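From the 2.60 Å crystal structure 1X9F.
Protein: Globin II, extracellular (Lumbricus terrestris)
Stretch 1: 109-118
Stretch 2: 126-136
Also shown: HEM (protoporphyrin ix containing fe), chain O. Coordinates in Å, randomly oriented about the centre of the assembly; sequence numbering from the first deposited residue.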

ATOM      1  N   PHE B 109     -50.562  14.283   3.666  1.00 29.04           N
ATOM      2  CA  PHE B 109     -49.480  13.328   3.548  1.00 29.10           C
ATOM      3  C   PHE B 109     -48.486  13.791   2.497  1.00 30.58           C
ATOM      4  O   PHE B 109     -47.278  13.815   2.747  1.00 31.75           O
ATOM      5  N   LYS B 110     -48.998  14.176   1.334  1.00 31.56           N
ATOM      6  CA  LYS B 110     -48.155  14.666   0.258  1.00 30.31           C
ATOM      7  C   LYS B 110     -47.325  15.871   0.697  1.00 31.12           C
ATOM      8  O   LYS B 110     -46.133  15.948   0.393  1.00 32.93           O
ATOM      9  N   THR B 111     -47.959  16.805   1.405  1.00 30.27           N
ATOM     10  CA  THR B 111     -47.277  17.998   1.902  1.00 29.20           C
ATOM     11  C   THR B 111     -46.171  17.594   2.855  1.00 28.05           C
ATOM     12  O   THR B 111     -45.074  18.154   2.825  1.00 27.37           O
ATOM     13  N   ALA B 112     -46.479  16.613   3.696  1.00 26.87           N
ATOM     14  CA  ALA B 112     -45.551  16.123   4.695  1.00 25.65           C
ATOM     15  C   ALA B 112     -44.334  15.466   4.045  1.00 26.02           C
ATOM     16  O   ALA B 112     -43.198  15.794   4.397  1.00 26.46           O
ATOM     17  N   ILE B 113     -44.571  14.550   3.099  1.00 22.81           N
ATOM     18  CA  ILE B 113     -43.479  13.937   2.339  1.00 23.43           C
ATOM     19  C   ILE B 113     -42.562  15.013   1.771  1.00 24.60           C
ATOM     20  O   ILE B 113     -41.344  14.962   1.968  1.00 23.55           O
ATOM     21  N   LEU B 114     -43.152  15.987   1.077  1.00 22.39           N
ATOM     22  CA  LEU B 114     -42.375  17.041   0.435  1.00 22.30           C
ATOM     23  C   LEU B 114     -41.594  17.857   1.438  1.00 22.00           C
ATOM     24  O   LEU B 114     -40.483  18.302   1.162  1.00 25.46           O
ATOM     25  N   HIS B 115     -42.166  18.013   2.620  1.00 23.71           N
ATOM     26  CA  HIS B 115     -41.584  18.824   3.653  1.00 23.32           C
ATOM     27  C   HIS B 115     -40.362  18.164   4.268  1.00 23.17           C
ATOM     28  O   HIS B 115     -39.309  18.786   4.422  1.00 22.75           O
ATOM     29  N   VAL B 116     -40.526  16.896   4.622  1.00 21.98           N
ATOM     30  CA  VAL B 116     -39.457  16.119   5.205  1.00 20.67           C
ATOM     31  C   VAL B 116     -38.343  15.903   4.173  1.00 21.96           C
ATOM     32  O   VAL B 116     -37.167  16.057   4.500  1.00 23.65           O
ATOM     33  N   VAL B 117     -38.711  15.588   2.931  1.00 22.56           N
ATOM     34  CA  VAL B 117     -37.722  15.429   1.862  1.00 21.61           C
ATOM     35  C   VAL B 117     -36.933  16.723   1.626  1.00 24.06           C
ATOM     36  O   VAL B 117     -35.703  16.682   1.524  1.00 25.07           O
ATOM     37  N   ALA B 118     -37.626  17.862   1.567  1.00 24.37           N
ATOM     38  CA  ALA B 118     -36.964  19.169   1.462  1.00 25.86           C
ATOM     39  C   ALA B 118     -35.920  19.386   2.563  1.00 27.92           C
ATOM     40  O   ALA B 118     -34.826  19.887   2.297  1.00 28.96           O
ATOM     41  N   ASP B 126     -36.477  19.046  -6.052  1.00 35.59           N
ATOM     42  CA  ASP B 126     -37.409  19.758  -6.905  1.00 36.13           C
ATOM     43  C   ASP B 126     -38.839  19.488  -6.453  1.00 35.18           C
ATOM     44  O   ASP B 126     -39.415  18.429  -6.732  1.00 33.22           O
ATOM     45  N   ARG B 127     -39.395  20.477  -5.763  1.00 34.18           N
ATOM     46  CA  ARG B 127     -40.719  20.412  -5.166  1.00 32.38           C
ATOM     47  C   ARG B 127     -41.812  20.150  -6.198  1.00 33.17           C
ATOM     48  O   ARG B 127     -42.732  19.364  -5.954  1.00 34.14           O
ATOM     49  N   GLU B 128     -41.704  20.812  -7.345  1.00 32.22           N
ATOM     50  CA  GLU B 128     -42.694  20.657  -8.398  1.00 31.96           C
ATOM     51  C   GLU B 128     -42.699  19.248  -8.976  1.00 28.98           C
ATOM     52  O   GLU B 128     -43.764  18.718  -9.297  1.00 30.18           O
ATOM     53  N   ALA B 129     -41.514  18.654  -9.109  1.00 26.50           N
ATOM     54  CA  ALA B 129     -41.378  17.290  -9.614  1.00 23.84           C
ATOM     55  C   ALA B 129     -41.899  16.279  -8.593  1.00 24.95           C
ATOM     56  O   ALA B 129     -42.591  15.321  -8.961  1.00 27.06           O
ATOM     57  N   TRP B 130     -41.584  16.493  -7.316  1.00 24.23           N
ATOM     58  CA  TRP B 130     -42.110  15.644  -6.248  1.00 25.64           C
ATOM     59  C   TRP B 130     -43.625  15.748  -6.141  1.00 27.15           C
ATOM     60  O   TRP B 130     -44.318  14.731  -6.119  1.00 27.06           O
ATOM     61  N   ASP B 131     -44.131  16.976  -6.083  1.00 27.49           N
ATOM     62  CA  ASP B 131     -45.564  17.209  -5.967  1.00 29.67           C
ATOM     63  C   ASP B 131     -46.335  16.452  -7.052  1.00 29.87           C
ATOM     64  O   ASP B 131     -47.334  15.777  -6.771  1.00 28.82           O
ATOM     65  N   ALA B 132     -45.842  16.551  -8.283  1.00 27.38           N
ATOM     66  CA  ALA B 132     -46.479  15.926  -9.426  1.00 26.12           C
ATOM     67  C   ALA B 132     -46.463  14.403  -9.327  1.00 25.96           C
ATOM     68  O   ALA B 132     -47.462  13.744  -9.615  1.00 28.36           O
ATOM     69  N   CYS B 133     -45.322  13.852  -8.919  1.00 25.93           N
ATOM     70  CA  CYS B 133     -45.146  12.408  -8.847  1.00 25.33           C
ATOM     71  C   CYS B 133     -45.836  11.776  -7.640  1.00 23.82           C
ATOM     72  O   CYS B 133     -46.332  10.655  -7.744  1.00 23.91           O
ATOM     73  N   ILE B 134     -45.884  12.478  -6.506  1.00 23.26           N
ATOM     74  CA  ILE B 134     -46.655  11.975  -5.359  1.00 25.73           C
ATOM     75  C   ILE B 134     -48.160  11.970  -5.679  1.00 27.03           C
ATOM     76  O   ILE B 134     -48.873  11.029  -5.317  1.00 26.19           O
ATOM     77  N   ASP B 135     -48.623  13.015  -6.366  1.00 28.15           N
ATOM     78  CA  ASP B 135     -50.003  13.080  -6.848  1.00 30.65           C
ATOM     79  C   ASP B 135     -50.345  11.881  -7.692  1.00 30.23           C
ATOM     80  O   ASP B 135     -51.351  11.208  -7.451  1.00 29.44           O
ATOM     81  N   HIS B 136     -49.500  11.629  -8.688  1.00 29.82           N
ATOM     82  CA  HIS B 136     -49.687  10.504  -9.581  1.00 28.47           C
ATOM     83  C   HIS B 136     -49.810   9.200  -8.809  1.00 27.42           C
ATOM     84  O   HIS B 136     -50.606   8.334  -9.168  1.00 30.47           O
TER

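The strongest link between the two helices is a pair of salt bridges made by Lys110. Its side chain leaves CA toward the second helix, is extended through chi1 and chi2 (both t), turns at chi3 (p) and finishes with chi4 in t. This brings NZ within hydrogen-bonding distance of two carboxylates: Lys110 NZ donates to Asp131 OD1 at 2.7 Å and to Asp135 OD1 at 2.8 Å. The two aspartates lie one helical turn apart, so a single ammonium group can serve both. Asp131 has chi1 in t, whereas chi1 of Asp135 lies between wells at -104°. Within the second stretch, Asp126 caps the helix that follows it, its OD1 accepting from Ala129 N at 2.9 Å.

The aliphatic part of Lys110 also contributes to the packing, with Lys110 CG 3.6 Å from Ile134 CG2. One turn further along, Leu114 fits as a knob into the hole formed by Arg127, Trp130, Asp131 and Ile134. Its chi1 is off-well at -95° and its chi2 is p; Leu114 CD1 lies 3.6 Å from Trp130 CB and 4.0 Å from Ile134 CG1, while Leu114 CD2 approaches Asp131 CB at 3.8 Å and sits over one face of the Arg127 guanidinium.

Trp130 (chi1 m) points toward the first helix, where its indole meets Val117, Ile113 and Leu114. Val117 (chi1 t) covers one face of the ring, its CG1 3.9 Å from the centroid of the six-membered ring in a CH-pi contact. Ile113 (m, t) meets the same indole obliquely, with Ile113 CG2 4.0 Å from Trp130 CZ3, and reaches Ile134 (m, m) through Ile113 CD1 and Ile134 CG2, 4.1 Å apart. The helices run at 143°, nearer antiparallel than parallel, and together bury 516 Å². Beyond this contact, Phe109 (chi1 t) turns to the heme, with Phe109 CE1 3.5 Å from HEM CBB.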

ATOM      1  CB  PHE B 109     -50.027  11.950   3.187  1.00 28.77           C
ATOM      2  CG  PHE B 109     -49.029  10.848   3.349  1.00 29.37           C
ATOM      3  CD1 PHE B 109     -48.510  10.194   2.243  1.00 27.62           C
ATOM      4  CD2 PHE B 109     -48.602  10.463   4.613  1.00 27.07           C
ATOM      5  CE1 PHE B 109     -47.584   9.168   2.397  1.00 28.31           C
ATOM      6  CE2 PHE B 109     -47.679   9.447   4.773  1.00 26.77           C
ATOM      7  CZ  PHE B 109     -47.167   8.797   3.664  1.00 27.27           C
ATOM      8  CB  LYS B 110     -49.003  15.026  -0.957  1.00 27.97           C
ATOM      9  CG  LYS B 110     -48.200  15.586  -2.113  1.00 29.79           C
ATOM     10  CD  LYS B 110     -49.070  15.846  -3.319  1.00 32.22           C
ATOM     11  CE  LYS B 110     -49.851  17.145  -3.163  1.00 29.29           C
ATOM     12  NZ  LYS B 110     -50.264  17.651  -4.504  1.00 25.95           N
ATOM     13  CB  THR B 111     -48.288  18.913   2.619  1.00 29.85           C
ATOM     14  OG1 THR B 111     -49.290  19.333   1.683  1.00 31.27           O
ATOM     15  CG2 THR B 111     -47.642  20.228   3.049  1.00 24.41           C
ATOM     16  CB  ALA B 112     -46.255  15.160   5.638  1.00 26.49           C
ATOM     17  CB  ILE B 113     -43.999  13.058   1.185  1.00 23.80           C
ATOM     18  CG1 ILE B 113     -44.713  11.812   1.711  1.00 22.88           C
ATOM     19  CG2 ILE B 113     -42.847  12.626   0.270  1.00 23.66           C
ATOM     20  CD1 ILE B 113     -45.465  11.066   0.616  1.00 25.61           C
ATOM     21  CB  LEU B 114     -43.275  17.948  -0.400  1.00 20.01           C
ATOM     22  CG  LEU B 114     -43.368  17.597  -1.885  1.00 18.90           C
ATOM     23  CD1 LEU B 114     -43.754  16.139  -2.119  1.00 18.43           C
ATOM     24  CD2 LEU B 114     -44.377  18.510  -2.542  1.00 20.88           C
ATOM     25  CB  HIS B 115     -42.634  19.042   4.718  1.00 24.35           C
ATOM     26  CG  HIS B 115     -42.138  19.820   5.881  1.00 32.77           C
ATOM     27  ND1 HIS B 115     -41.787  21.148   5.782  1.00 38.48           N
ATOM     28  CD2 HIS B 115     -41.922  19.462   7.167  1.00 27.74           C
ATOM     29  CE1 HIS B 115     -41.382  21.579   6.963  1.00 37.28           C
ATOM     30  NE2 HIS B 115     -41.457  20.576   7.820  1.00 38.70           N
ATOM     31  CB  VAL B 116     -39.994  14.797   5.798  1.00 21.69           C
ATOM     32  CG1 VAL B 116     -38.871  13.976   6.392  1.00 21.17           C
ATOM     33  CG2 VAL B 116     -41.048  15.084   6.869  1.00 21.40           C
ATOM     34  CB  VAL B 117     -38.362  14.872   0.560  1.00 20.26           C
ATOM     35  CG1 VAL B 117     -37.459  15.094  -0.639  1.00 14.62           C
ATOM     36  CG2 VAL B 117     -38.667  13.387   0.720  1.00 17.60           C
ATOM     37  CB  ALA B 118     -37.989  20.295   1.486  1.00 23.54           C
ATOM     38  CB  ASP B 126     -37.198  19.338  -8.355  1.00 37.21           C
ATOM     39  CG  ASP B 126     -38.107  20.071  -9.323  1.00 41.13           C
ATOM     40  OD1 ASP B 126     -39.221  20.492  -8.942  1.00 44.97           O
ATOM     41  OD2 ASP B 126     -37.787  20.257 -10.514  1.00 45.91           O
ATOM     42  CB  ARG B 127     -40.991  21.726  -4.439  1.00 31.98           C
ATOM     43  CG  ARG B 127     -42.313  21.780  -3.744  1.00 36.97           C
ATOM     44  CD  ARG B 127     -42.502  22.979  -2.849  1.00 44.44           C
ATOM     45  NE  ARG B 127     -43.542  22.679  -1.874  1.00 52.13           N
ATOM     46  CZ  ARG B 127     -44.848  22.725  -2.119  1.00 55.27           C
ATOM     47  NH1 ARG B 127     -45.307  23.088  -3.314  1.00 53.03           N
ATOM     48  NH2 ARG B 127     -45.706  22.416  -1.155  1.00 56.38           N
ATOM     49  CB  GLU B 128     -42.482  21.686  -9.507  1.00 33.72           C
ATOM     50  CG  GLU B 128     -43.064  23.056  -9.199  1.00 43.01           C
ATOM     51  CD  GLU B 128     -43.076  23.969 -10.409  1.00 51.81           C
ATOM     52  OE1 GLU B 128     -41.991  24.236 -10.973  1.00 53.89           O
ATOM     53  OE2 GLU B 128     -44.171  24.433 -10.791  1.00 57.24           O
ATOM     54  CB  ALA B 129     -39.925  16.997  -9.977  1.00 21.19           C
ATOM     55  CB  TRP B 130     -41.469  15.985  -4.905  1.00 25.11           C
ATOM     56  CG  TRP B 130     -40.170  15.301  -4.673  1.00 26.10           C
ATOM     57  CD1 TRP B 130     -38.943  15.711  -5.107  1.00 23.41           C
ATOM     58  CD2 TRP B 130     -39.956  14.085  -3.950  1.00 23.71           C
ATOM     59  NE1 TRP B 130     -37.975  14.825  -4.699  1.00 22.67           N
ATOM     60  CE2 TRP B 130     -38.567  13.818  -3.983  1.00 24.69           C
ATOM     61  CE3 TRP B 130     -40.795  13.191  -3.268  1.00 20.07           C
ATOM     62  CZ2 TRP B 130     -37.998  12.696  -3.364  1.00 23.66           C
ATOM     63  CZ3 TRP B 130     -40.231  12.080  -2.653  1.00 22.81           C
ATOM     64  CH2 TRP B 130     -38.844  11.843  -2.707  1.00 20.48           C
ATOM     65  CB  ASP B 131     -45.854  18.706  -6.048  1.00 31.86           C
ATOM     66  CG  ASP B 131     -47.303  19.030  -5.800  1.00 33.92           C
ATOM     67  OD1 ASP B 131     -47.802  18.732  -4.694  1.00 37.69           O
ATOM     68  OD2 ASP B 131     -48.028  19.583  -6.651  1.00 41.45           O
ATOM     69  CB  ALA B 132     -45.796  16.377 -10.701  1.00 24.93           C
ATOM     70  CB  CYS B 133     -43.657  12.049  -8.908  1.00 26.33           C
ATOM     71  SG  CYS B 133     -42.974  12.210 -10.581  1.00 31.33           S
ATOM     72  CB  ILE B 134     -46.347  12.759  -4.046  1.00 25.65           C
ATOM     73  CG1 ILE B 134     -44.859  12.654  -3.665  1.00 25.07           C
ATOM     74  CG2 ILE B 134     -47.215  12.252  -2.891  1.00 21.36           C
ATOM     75  CD1 ILE B 134     -44.318  11.231  -3.531  1.00 23.95           C
ATOM     76  CB  ASP B 135     -50.227  14.335  -7.689  1.00 32.32           C
ATOM     77  CG  ASP B 135     -50.998  15.398  -6.946  1.00 37.67           C
ATOM     78  OD1 ASP B 135     -51.124  15.300  -5.705  1.00 41.76           O
ATOM     79  OD2 ASP B 135     -51.522  16.372  -7.525  1.00 44.49           O
ATOM     80  CB  HIS B 136     -48.535  10.392 -10.575  1.00 26.51           C
ATOM     81  CG  HIS B 136     -48.721   9.284 -11.557  1.00 29.40           C
ATOM     82  ND1 HIS B 136     -49.878   9.146 -12.293  1.00 34.60           N
ATOM     83  CD2 HIS B 136     -47.921   8.252 -11.914  1.00 34.98           C
ATOM     84  CE1 HIS B 136     -49.783   8.078 -13.063  1.00 29.85           C
ATOM     85  NE2 HIS B 136     -48.603   7.522 -12.858  1.00 34.76           N
TER
HETATM   86  CHA HEM O 160     -51.816   0.869   5.609  1.00 20.41           C
HETATM   87  CHB HEM O 160     -49.293   2.724   1.861  1.00 20.04           C
HETATM   88  CHC HEM O 160     -51.495   7.047   2.485  1.00 17.94           C
HETATM   89  CHD HEM O 160     -54.205   5.116   6.085  1.00 16.55           C
HETATM   90  C1A HEM O 160     -50.826   1.027   4.532  1.00 19.81           C
HETATM   91  C2A HEM O 160     -49.980  -0.029   4.204  1.00 21.33           C
HETATM   92  C3A HEM O 160     -49.188   0.476   3.082  1.00 21.79           C
HETATM   93  C4A HEM O 160     -49.757   1.829   2.913  1.00 19.47           C
HETATM   94  CMA HEM O 160     -48.091  -0.211   2.307  1.00 18.23           C
HETATM   95  CAA HEM O 160     -49.841  -1.370   4.879  1.00 24.08           C
HETATM   96  CBA HEM O 160     -50.684  -2.461   4.251  1.00 28.75           C
HETATM   97  CGA HEM O 160     -50.491  -3.679   5.124  1.00 32.66           C
HETATM   98  O1A HEM O 160     -49.439  -4.348   5.010  1.00 38.78           O
HETATM   99  O2A HEM O 160     -51.392  -3.967   5.939  1.00 34.26           O
HETATM  100  C1B HEM O 160     -49.691   4.121   1.715  1.00 17.96           C
HETATM  101  C2B HEM O 160     -49.079   4.917   0.771  1.00 17.59           C
HETATM  102  C3B HEM O 160     -49.717   6.098   0.962  1.00 20.01           C
HETATM  103  C4B HEM O 160     -50.643   5.976   1.973  1.00 20.00           C
HETATM  104  CMB HEM O 160     -47.992   4.573  -0.215  1.00 16.72           C
HETATM  105  CAB HEM O 160     -49.379   7.150   0.217  1.00 18.44           C
HETATM  106  CBB HEM O 160     -48.992   8.118  -0.591  1.00 23.72           C
HETATM  107  C1C HEM O 160     -52.430   6.892   3.606  1.00 18.46           C
HETATM  108  C2C HEM O 160     -53.142   7.984   4.062  1.00 15.34           C
HETATM  109  C3C HEM O 160     -53.906   7.444   5.070  1.00 19.91           C
HETATM  110  C4C HEM O 160     -53.591   6.086   5.151  1.00 15.91           C
HETATM  111  CMC HEM O 160     -53.073   9.393   3.525  1.00 22.11           C
HETATM  112  CAC HEM O 160     -54.875   8.214   5.896  1.00 22.34           C
HETATM  113  CBC HEM O 160     -54.443   9.291   6.569  1.00 21.57           C
HETATM  114  C1D HEM O 160     -53.785   3.711   6.275  1.00 18.96           C
HETATM  115  C2D HEM O 160     -54.315   2.926   7.297  1.00 18.02           C
HETATM  116  C3D HEM O 160     -53.663   1.718   7.205  1.00 17.18           C
HETATM  117  C4D HEM O 160     -52.750   1.907   6.062  1.00 18.55           C
HETATM  118  CMD HEM O 160     -55.382   3.318   8.291  1.00 20.43           C
HETATM  119  CAD HEM O 160     -53.859   0.481   8.045  1.00 19.72           C
HETATM  120  CBD HEM O 160     -53.236   0.642   9.421  1.00 24.88           C
HETATM  121  CGD HEM O 160     -53.439  -0.663  10.147  1.00 24.92           C
HETATM  122  O1D HEM O 160     -52.900  -1.701   9.704  1.00 29.13           O
HETATM  123  O2D HEM O 160     -54.150  -0.661  11.170  1.00 32.81           O
HETATM  124  NA  HEM O 160     -50.768   2.153   3.752  1.00 19.43           N
HETATM  125  NB  HEM O 160     -50.650   4.716   2.467  1.00 14.12           N
HETATM  126  NC  HEM O 160     -52.685   5.704   4.216  1.00 16.89           N
HETATM  127  ND  HEM O 160     -52.822   3.135   5.509  1.00 18.51           N
HETATM  128 FE   HEM O 160     -51.786   3.902   3.941  1.00 24.19          FE